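Local atomic coordinates of putative NADH-depentdent flavin oxidoreductase (Cupriavidus metallidurans, PDB entry 5OCS), a protein that probably acts as an FMN-dependent ene-reductase of the Old Yellow Enzyme family, using a nicotinamide cofactor as its source of reducing equivalents. Residues L52-I66 and I95-S109. Numbering follows the deposited sequence.
Sequences LLIIEATAVSPEGRI and IAVTIQLAHAGRKAS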
loop_
_atom_site.group_PDB
_atom_site.type_symbol
_atom_site.label_atom_id
_atom_site.label_comp_id
_atom_site.label_asym_id
_atom_site.label_seq_id
_atom_site.Cartn_x
_atom_site.Cartn_y
_atom_site.Cartn_z
ATOM N N LEU D 52 -5.613 -13.030 7.504
ATOM C CA LEU D 52 -4.555 -13.918 7.142
ATOM C C LEU D 52 -3.893 -13.430 5.840
ATOM O O LEU D 52 -4.549 -13.123 4.842
ATOM C CB LEU D 52 -5.150 -15.312 6.950
ATOM C CG LEU D 52 -4.128 -16.366 6.561
ATOM C CD1 LEU D 52 -3.017 -16.582 7.606
ATOM C CD2 LEU D 52 -4.821 -17.674 6.201
ATOM N N LEU D 53 -2.575 -13.366 5.874
ATOM C CA LEU D 53 -1.799 -13.117 4.667
ATOM C C LEU D 53 -1.040 -14.397 4.336
ATOM O O LEU D 53 -0.391 -15.012 5.218
ATOM C CB LEU D 53 -0.812 -11.981 4.931
ATOM C CG LEU D 53 0.294 -11.772 3.891
ATOM C CD1 LEU D 53 -0.223 -11.428 2.517
ATOM C CD2 LEU D 53 1.226 -10.686 4.390
ATOM N N ILE D 54 -1.081 -14.820 3.074
ATOM C CA ILE D 54 -0.303 -15.945 2.617
ATOM C C ILE D 54 0.654 -15.408 1.583
ATOM O O ILE D 54 0.191 -14.972 0.521
ATOM C CB ILE D 54 -1.169 -17.042 1.953
ATOM C CG1 ILE D 54 -2.347 -17.412 2.854
ATOM C CG2 ILE D 54 -0.309 -18.274 1.673
ATOM C CD1 ILE D 54 -3.323 -18.428 2.267
ATOM N N ILE D 55 1.955 -15.443 1.909
ATOM C CA ILE D 55 2.992 -14.987 1.022
ATOM C C ILE D 55 3.012 -15.884 -0.229
ATOM O O ILE D 55 2.739 -17.091 -0.127
ATOM C CB ILE D 55 4.369 -14.941 1.739
ATOM C CG1 ILE D 55 4.406 -13.798 2.774
ATOM C CG2 ILE D 55 5.532 -14.725 0.765
ATOM C CD1 ILE D 55 5.478 -13.945 3.830
ATOM N N GLU D 56 3.345 -15.279 -1.370
ATOM C CA GLU D 56 3.392 -15.936 -2.651
ATOM C C GLU D 56 4.208 -17.233 -2.662
ATOM O O GLU D 56 5.079 -17.461 -1.821
ATOM C CB GLU D 56 4.023 -15.021 -3.701
ATOM C CG GLU D 56 5.499 -14.756 -3.502
ATOM C CD GLU D 56 5.998 -13.606 -4.368
ATOM O OE1 GLU D 56 6.288 -13.831 -5.570
ATOM O OE2 GLU D 56 6.094 -12.483 -3.835
ATOM N N ALA D 57 3.974 -18.014 -3.697
ATOM C CA ALA D 57 4.743 -19.225 -3.955
ATOM C C ALA D 57 6.233 -18.989 -3.796
ATOM O O ALA D 57 6.874 -18.214 -4.561
ATOM C CB ALA D 57 4.443 -19.762 -5.364
ATOM N N THR D 58 6.800 -19.638 -2.789
ATOM C CA THR D 58 8.169 -19.464 -2.447
ATOM C C THR D 58 8.935 -20.754 -2.741
ATOM O O THR D 58 8.660 -21.797 -2.147
ATOM C CB THR D 58 8.261 -19.074 -0.966
ATOM O OG1 THR D 58 7.642 -17.782 -0.815
ATOM C CG2 THR D 58 9.717 -18.986 -0.504
ATOM N N ALA D 59 9.868 -20.659 -3.686
ATOM C CA ALA D 59 10.590 -21.816 -4.215
ATOM C C ALA D 59 11.464 -22.454 -3.149
ATOM O O ALA D 59 12.211 -21.769 -2.435
ATOM C CB ALA D 59 11.427 -21.405 -5.420
ATOM N N VAL D 60 11.369 -23.780 -3.048
ATOM C CA VAL D 60 12.211 -24.558 -2.167
ATOM C C VAL D 60 13.635 -24.798 -2.720
ATOM O O VAL D 60 14.499 -25.264 -1.978
ATOM C CB VAL D 60 11.513 -25.889 -1.720
ATOM C CG1 VAL D 60 10.166 -25.584 -1.055
ATOM C CG2 VAL D 60 11.328 -26.854 -2.906
ATOM N N SER D 61 13.872 -24.466 -3.978
ATOM C CA SER D 61 15.186 -24.622 -4.609
ATOM C C SER D 61 15.151 -23.753 -5.815
ATOM O O SER D 61 14.079 -23.426 -6.314
ATOM C CB SER D 61 15.420 -26.093 -5.009
ATOM O OG SER D 61 14.469 -26.557 -5.958
ATOM N N PRO D 62 16.315 -23.403 -6.337
ATOM C CA PRO D 62 16.298 -22.581 -7.550
ATOM C C PRO D 62 15.575 -23.255 -8.708
ATOM O O PRO D 62 14.855 -22.598 -9.430
ATOM C CB PRO D 62 17.788 -22.463 -7.926
ATOM C CG PRO D 62 18.567 -23.013 -6.802
ATOM C CD PRO D 62 17.665 -23.632 -5.788
ATOM N N GLU D 63 15.807 -24.556 -8.892
ATOM C CA GLU D 63 15.170 -25.340 -9.979
ATOM C C GLU D 63 13.658 -25.457 -9.850
ATOM O O GLU D 63 12.975 -25.754 -10.822
ATOM C CB GLU D 63 15.824 -26.755 -10.161
ATOM C CG GLU D 63 15.600 -27.824 -9.091
ATOM C CD GLU D 63 16.599 -27.785 -7.941
ATOM O OE1 GLU D 63 17.243 -26.739 -7.726
ATOM O OE2 GLU D 63 16.736 -28.789 -7.237
ATOM N N GLY D 64 13.142 -25.245 -8.641
ATOM C CA GLY D 64 11.749 -25.287 -8.374
ATOM C C GLY D 64 11.020 -23.975 -8.564
ATOM O O GLY D 64 9.795 -23.936 -8.428
ATOM N N ARG D 65 11.732 -22.917 -8.935
ATOM C CA ARG D 65 11.093 -21.631 -9.233
ATOM C C ARG D 65 10.248 -21.739 -10.479
ATOM O O ARG D 65 10.648 -22.413 -11.440
ATOM C CB ARG D 65 12.166 -20.585 -9.493
ATOM C CG ARG D 65 12.912 -20.171 -8.254
ATOM C CD ARG D 65 13.963 -19.128 -8.570
ATOM N NE ARG D 65 15.065 -19.745 -9.295
ATOM C CZ ARG D 65 16.117 -19.084 -9.780
ATOM N NH1 ARG D 65 16.215 -17.782 -9.631
ATOM N NH2 ARG D 65 17.079 -19.742 -10.450
ATOM N N ILE D 66 9.118 -21.031 -10.503
ATOM C CA ILE D 66 8.356 -20.906 -11.741
ATOM C C ILE D 66 9.179 -20.128 -12.770
ATOM O O ILE D 66 9.331 -20.549 -13.935
ATOM C CB ILE D 66 7.014 -20.203 -11.517
ATOM C CG1 ILE D 66 6.179 -20.942 -10.425
ATOM C CG2 ILE D 66 6.228 -20.164 -12.825
ATOM C CD1 ILE D 66 5.191 -19.975 -9.778
ATOM N N ILE D 95 -1.596 -8.792 11.628
ATOM C CA ILE D 95 -2.037 -9.868 10.771
ATOM C C ILE D 95 -1.221 -11.148 10.973
ATOM O O ILE D 95 -0.046 -11.128 11.356
ATOM C CB ILE D 95 -1.996 -9.435 9.273
ATOM C CG1 ILE D 95 -2.968 -10.273 8.432
ATOM C CG2 ILE D 95 -0.555 -9.469 8.739
ATOM C CD1 ILE D 95 -3.237 -9.715 7.062
ATOM N N ALA D 96 -1.853 -12.276 10.716
ATOM C CA ALA D 96 -1.155 -13.557 10.711
ATOM C C ALA D 96 -0.457 -13.715 9.382
ATOM O O ALA D 96 -1.074 -13.503 8.353
ATOM C CB ALA D 96 -2.169 -14.705 10.872
ATOM N N VAL D 97 0.821 -14.013 9.441
ATOM C CA VAL D 97 1.664 -14.110 8.256
ATOM C C VAL D 97 2.043 -15.555 8.061
ATOM O O VAL D 97 2.673 -16.134 8.915
ATOM C CB VAL D 97 2.878 -13.184 8.347
ATOM C CG1 VAL D 97 3.709 -13.302 7.102
ATOM C CG2 VAL D 97 2.403 -11.752 8.508
ATOM N N THR D 98 1.703 -16.103 6.891
ATOM C CA THR D 98 2.000 -17.484 6.520
ATOM C C THR D 98 2.646 -17.478 5.143
ATOM O O THR D 98 2.687 -16.439 4.461
ATOM C CB THR D 98 0.717 -18.341 6.512
ATOM O OG1 THR D 98 -0.230 -17.841 5.545
ATOM C CG2 THR D 98 0.078 -18.281 7.939
ATOM N N ILE D 99 3.106 -18.630 4.683
ATOM C CA ILE D 99 3.843 -18.683 3.432
ATOM C C ILE D 99 3.488 -19.941 2.646
ATOM O O ILE D 99 3.295 -21.007 3.216
ATOM C CB ILE D 99 5.368 -18.602 3.664
ATOM C CG1 ILE D 99 6.120 -18.328 2.358
ATOM C CG2 ILE D 99 5.926 -19.839 4.432
ATOM C CD1 ILE D 99 7.511 -17.800 2.609
ATOM N N GLN D 100 3.397 -19.801 1.338
ATOM C CA GLN D 100 3.176 -20.941 0.418
ATOM C C GLN D 100 4.516 -21.452 -0.068
ATOM O O GLN D 100 5.283 -20.715 -0.707
ATOM C CB GLN D 100 2.299 -20.506 -0.753
ATOM C CG GLN D 100 1.910 -21.646 -1.654
ATOM C CD GLN D 100 1.232 -21.161 -2.890
ATOM O OE1 GLN D 100 1.865 -20.538 -3.752
ATOM N NE2 GLN D 100 -0.046 -21.484 -3.025
ATOM N N LEU D 101 4.877 -22.679 0.320
ATOM C CA LEU D 101 6.101 -23.274 -0.162
ATOM C C LEU D 101 5.767 -24.065 -1.429
ATOM O O LEU D 101 4.755 -24.788 -1.479
ATOM C CB LEU D 101 6.692 -24.170 0.907
ATOM C CG LEU D 101 7.259 -23.518 2.151
ATOM C CD1 LEU D 101 7.874 -24.610 3.024
ATOM C CD2 LEU D 101 8.289 -22.422 1.844
ATOM N N ALA D 102 6.643 -23.959 -2.416
ATOM C CA ALA D 102 6.322 -24.350 -3.779
ATOM C C ALA D 102 7.499 -24.958 -4.518
ATOM O O ALA D 102 8.647 -24.724 -4.219
ATOM C CB ALA D 102 5.819 -23.137 -4.536
ATOM N N HIS D 103 7.161 -25.762 -5.517
ATOM C CA HIS D 103 8.093 -26.271 -6.500
ATOM C C HIS D 103 7.267 -26.450 -7.796
ATOM O O HIS D 103 6.236 -27.132 -7.783
ATOM C CB HIS D 103 8.632 -27.611 -6.047
ATOM C CG HIS D 103 9.795 -28.094 -6.851
ATOM N ND1 HIS D 103 9.722 -28.323 -8.209
ATOM C CD2 HIS D 103 11.038 -28.446 -6.477
ATOM C CE1 HIS D 103 10.889 -28.763 -8.639
ATOM N NE2 HIS D 103 11.705 -28.846 -7.598
ATOM N N ALA D 104 7.689 -25.784 -8.855
ATOM C CA ALA D 104 6.929 -25.708 -10.131
ATOM C C ALA D 104 6.991 -26.980 -10.995
ATOM O O ALA D 104 6.203 -27.146 -11.906
ATOM C CB ALA D 104 7.431 -24.540 -10.971
ATOM N N GLY D 105 7.947 -27.850 -10.722
ATOM C CA GLY D 105 8.035 -29.126 -11.405
ATOM C C GLY D 105 8.296 -28.823 -12.865
ATOM O O GLY D 105 9.124 -27.979 -13.191
ATOM N N ARG D 106 7.567 -29.495 -13.760
ATOM C CA ARG D 106 7.746 -29.260 -15.182
ATOM C C ARG D 106 7.376 -27.887 -15.669
ATOM O O ARG D 106 7.686 -27.573 -16.803
ATOM C CB ARG D 106 7.005 -30.301 -16.032
ATOM C CG ARG D 106 5.504 -30.081 -16.077
ATOM C CD ARG D 106 4.832 -31.334 -16.587
ATOM N NE ARG D 106 3.383 -31.212 -16.679
ATOM C CZ ARG D 106 2.606 -31.964 -17.475
ATOM N NH1 ARG D 106 3.157 -32.865 -18.314
ATOM N NH2 ARG D 106 1.272 -31.768 -17.459
ATOM N N LYS D 107 6.677 -27.091 -14.860
ATOM C CA LYS D 107 6.306 -25.735 -15.233
ATOM C C LYS D 107 7.365 -24.687 -14.855
ATOM O O LYS D 107 7.179 -23.471 -15.109
ATOM C CB LYS D 107 4.987 -25.382 -14.578
ATOM C CG LYS D 107 3.792 -26.104 -15.166
ATOM C CD LYS D 107 2.561 -25.581 -14.425
ATOM C CE LYS D 107 1.310 -25.746 -15.217
ATOM N NZ LYS D 107 0.198 -24.952 -14.610
ATOM N N ALA D 108 8.468 -25.145 -14.272
ATOM C CA ALA D 108 9.589 -24.277 -13.926
ATOM C C ALA D 108 10.290 -23.696 -15.151
ATOM O O ALA D 108 9.930 -24.014 -16.300
ATOM C CB ALA D 108 10.567 -25.036 -13.040
ATOM N N SER D 109 11.229 -22.787 -14.903
ATOM C CA SER D 109 12.074 -22.227 -15.938
ATOM C C SER D 109 11.218 -21.547 -16.996
ATOM O O SER D 109 11.381 -21.791 -18.212
ATOM C CB SER D 109 12.973 -23.332 -16.540
ATOM O OG SER D 109 13.904 -22.772 -17.433
HETATM O O HOH W 1 1.299 -18.341 -5.383
HETATM O O HOH W 2 11.609 -28.223 -11.928
HETATM O O HOH W 3 14.322 -30.247 -7.252
#
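Ile95 lays its CD1 against Leu53 CB just before residues 96-102 pair in parallel with 52-59, neighbouring strands of an eight-stranded TIM barrel joined by the beta-alpha-beta crossover through helix 76-92. Ala96 O receives Leu53 N almost linearly (172° at the hydrogen). Thr98 then grips Leu53 O twice: its backbone N lies nearly along the C=O axis, while OG1, 2.9 Å from Leu53 O, comes in tilted from the carbonyl plane. The chi1 of 61° sets OG1 between Thr98 N and C, within reach of that oxygen, and turns CG2 to Leu52 CD1. Ile99 CD1 meets Thr58 OG1 at 3.4 Å on the barrel side facing helix 76-92; that hydroxyl donates to Glu56 O. Between Ile55 and Thr58 the register slips by one, a beta bulge: Gln100 N bonds to Ile55 O, yet Gln100 O takes Thr58 N. The extended Gln100 side chain brings OE1 to 3.1 Å from Ala57 CB, and a water donates to OE1 while accepting from Ala57 N; Gln100 NE2 is held by Glu176. Ala102 N reaches Thr58 O from above the carbonyl plane, and Ala102 O accepts Val60 N. His103 offers one ring face to Gly64 CA, a CH-pi contact 3.5 Å from the centroid and 4° off the normal. In the ring plane, ND1 accepts Gly105 N, fixing the ring's rotation, and a water links NE2 to Glu63 OE2, also salt-bridged to Lys155. Beyond the strands, Ala104 N bonds to Gly64 O at 2.8 Å, tying the loops together. Ala57 and Gln100 belong to the FMN site, empty of flavin in this chain; their shared water probably occupies polar positions the flavin would otherwise engage.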